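Local coordinates for protein terminal uridylyltransferase 1 (Trypanosoma brucei, PDB 5HZD) that adds uridines to the 3' hydroxyl of guide RNAs, ribosomal RNAs and some messenger RNAs during mitochondrial RNA editing, at residues A[226-231]-A[242-247]. Numbering follows the deposited sequence.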
loop_
_atom_site.group_PDB
_atom_site.type_symbol
_atom_site.label_atom_id
_atom_site.label_comp_id
_atom_site.label_asym_id
_atom_site.label_seq_id
_atom_site.Cartn_x
_atom_site.Cartn_y
_atom_site.Cartn_z
ATOM N N THR A 226 -7.583 17.577 30.736
ATOM C CA THR A 226 -8.863 16.934 30.440
ATOM C C THR A 226 -8.720 15.433 30.203
ATOM O O THR A 226 -9.719 14.718 30.069
ATOM C CB THR A 226 -9.564 17.571 29.214
ATOM O OG1 THR A 226 -8.692 17.532 28.075
ATOM C CG2 THR A 226 -9.959 19.013 29.512
ATOM N N GLY A 227 -7.479 14.957 30.168
ATOM C CA GLY A 227 -7.208 13.590 29.750
ATOM C C GLY A 227 -7.599 12.487 30.718
ATOM O O GLY A 227 -7.857 11.368 30.308
ATOM N N VAL A 228 -7.620 12.776 32.011
ATOM C CA VAL A 228 -7.885 11.726 32.982
ATOM C C VAL A 228 -9.314 11.785 33.478
ATOM O O VAL A 228 -9.728 12.782 34.084
ATOM C CB VAL A 228 -6.962 11.830 34.204
ATOM C CG1 VAL A 228 -7.460 10.900 35.302
ATOM C CG2 VAL A 228 -5.527 11.511 33.833
ATOM N N GLN A 229 -10.074 10.721 33.250
ATOM C CA GLN A 229 -11.460 10.698 33.715
ATOM C C GLN A 229 -11.622 10.094 35.097
ATOM O O GLN A 229 -12.404 10.594 35.900
ATOM C CB GLN A 229 -12.367 9.976 32.722
ATOM C CG GLN A 229 -12.631 10.745 31.461
ATOM C CD GLN A 229 -13.670 10.052 30.593
ATOM O OE1 GLN A 229 -14.206 8.996 30.963
ATOM N NE2 GLN A 229 -13.962 10.640 29.437
ATOM N N GLN A 230 -10.871 9.037 35.395
ATOM C CA GLN A 230 -11.022 8.365 36.663
ATOM C C GLN A 230 -9.727 7.627 36.957
ATOM O O GLN A 230 -9.116 7.068 36.042
ATOM C CB GLN A 230 -12.157 7.359 36.575
ATOM C CG GLN A 230 -12.399 6.615 37.861
ATOM C CD GLN A 230 -13.513 5.597 37.751
ATOM O OE1 GLN A 230 -13.796 5.060 36.681
ATOM N NE2 GLN A 230 -14.158 5.335 38.864
ATOM N N VAL A 231 -9.302 7.662 38.207
ATOM C CA VAL A 231 -8.141 6.905 38.645
ATOM C C VAL A 231 -8.526 6.206 39.939
ATOM O O VAL A 231 -9.150 6.834 40.809
ATOM C CB VAL A 231 -6.971 7.841 38.940
ATOM C CG1 VAL A 231 -5.902 7.105 39.695
ATOM C CG2 VAL A 231 -6.413 8.405 37.645
ATOM N N ALA A 242 -6.717 3.416 35.480
ATOM C CA ALA A 242 -7.054 4.762 35.045
ATOM C C ALA A 242 -7.885 4.679 33.785
ATOM O O ALA A 242 -7.561 3.918 32.853
ATOM C CB ALA A 242 -5.793 5.570 34.778
ATOM N N THR A 243 -8.954 5.465 33.757
ATOM C CA THR A 243 -9.741 5.649 32.550
ATOM C C THR A 243 -9.437 7.022 31.984
ATOM O O THR A 243 -9.539 8.034 32.679
ATOM C CB THR A 243 -11.237 5.534 32.843
ATOM O OG1 THR A 243 -11.512 4.208 33.299
ATOM C CG2 THR A 243 -12.051 5.799 31.576
ATOM N N LEU A 244 -9.064 7.056 30.719
ATOM C CA LEU A 244 -8.647 8.287 30.079
ATOM C C LEU A 244 -9.770 8.731 29.159
ATOM O O LEU A 244 -10.684 7.959 28.900
ATOM C CB LEU A 244 -7.355 8.060 29.281
ATOM C CG LEU A 244 -6.100 7.743 30.116
ATOM C CD1 LEU A 244 -5.978 8.687 31.314
ATOM C CD2 LEU A 244 -6.057 6.297 30.577
ATOM N N GLU A 245 -9.684 9.955 28.650
ATOM C CA GLU A 245 -10.793 10.535 27.873
ATOM C C GLU A 245 -10.946 9.901 26.491
ATOM O O GLU A 245 -12.015 9.999 25.863
ATOM C CB GLU A 245 -10.614 12.049 27.743
ATOM C CG GLU A 245 -9.444 12.467 26.873
ATOM C CD GLU A 245 -9.222 13.971 26.871
ATOM O OE1 GLU A 245 -8.110 14.410 26.495
ATOM O OE2 GLU A 245 -10.159 14.712 27.246
ATOM N N SER A 246 -9.887 9.250 26.018
ATOM C CA SER A 246 -9.892 8.661 24.682
ATOM C C SER A 246 -8.895 7.515 24.646
ATOM O O SER A 246 -8.078 7.369 25.547
ATOM C CB SER A 246 -9.503 9.702 23.641
ATOM O OG SER A 246 -8.127 10.018 23.729
ATOM N N THR A 247 -8.973 6.697 23.603
ATOM C CA THR A 247 -7.987 5.629 23.416
ATOM C C THR A 247 -6.599 6.184 23.164
ATOM O O THR A 247 -5.607 5.563 23.522
ATOM C CB THR A 247 -8.386 4.706 22.243
ATOM O OG1 THR A 247 -8.731 5.513 21.110
ATOM C CG2 THR A 247 -9.586 3.845 22.623
#
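A242 faces V231 as a non-hydrogen-bonded antiparallel pair, CA atoms 4.3 Å apart; its methyl packs loosely on CG2 of the valine, and its CA makes a CH...O contact with Q230 O. At T243 the ladder becomes irregular. Its N donates to Q230 O at 2.8 Å, but its own carbonyl oxygen accepts two amides at once, Q229 N at 2.8 Å and Q230 N at 3.2 Å. Both donors lie in the plane of that carbonyl; Q229 and Q230 together face T243, one residue more on their strand than on the other. The T243 side chain sits on the same face as that of Q230. Chi1 of -64° sets OG1 beside the backbone N, where it bonds S198 OG on the neighbouring strand, and leaves CG2 anti to that N, near Q229 OE1.

L244 faces the other side of the sheet with V228. Its CD1 touches CG2 of the valine at 3.8 Å and also lies against G227 O; the leucine packs further on helix 247-254, the valine on helix 209-223. E245 then closes the paired region, its N bonding G227 O at 2.8 Å with the donor tilted 33° from the carbonyl plane. Its chain, extended beyond CG, carries the carboxylate past G227 CA to T226, where OG1 gives OE2 a weak bond of 3.3 Å. OE2 also lies 2.9 Å from T226 O, two acceptors and no hydrogen bond. The Q229 side chain crosses that of E245 at about a right angle, amide and carboxylate planes 81° apart, with NE2 near E245 CA and OE1 held by R197, which also binds L244 O. S246 OG N-caps helix 247-254 at A249 N.

This bulged edge hairpin belongs to a four-stranded antiparallel sheet inserted between strands 174-177 and 285-288 of the sheet bearing the putative metal-binding D123 and D125: a classic beta bulge.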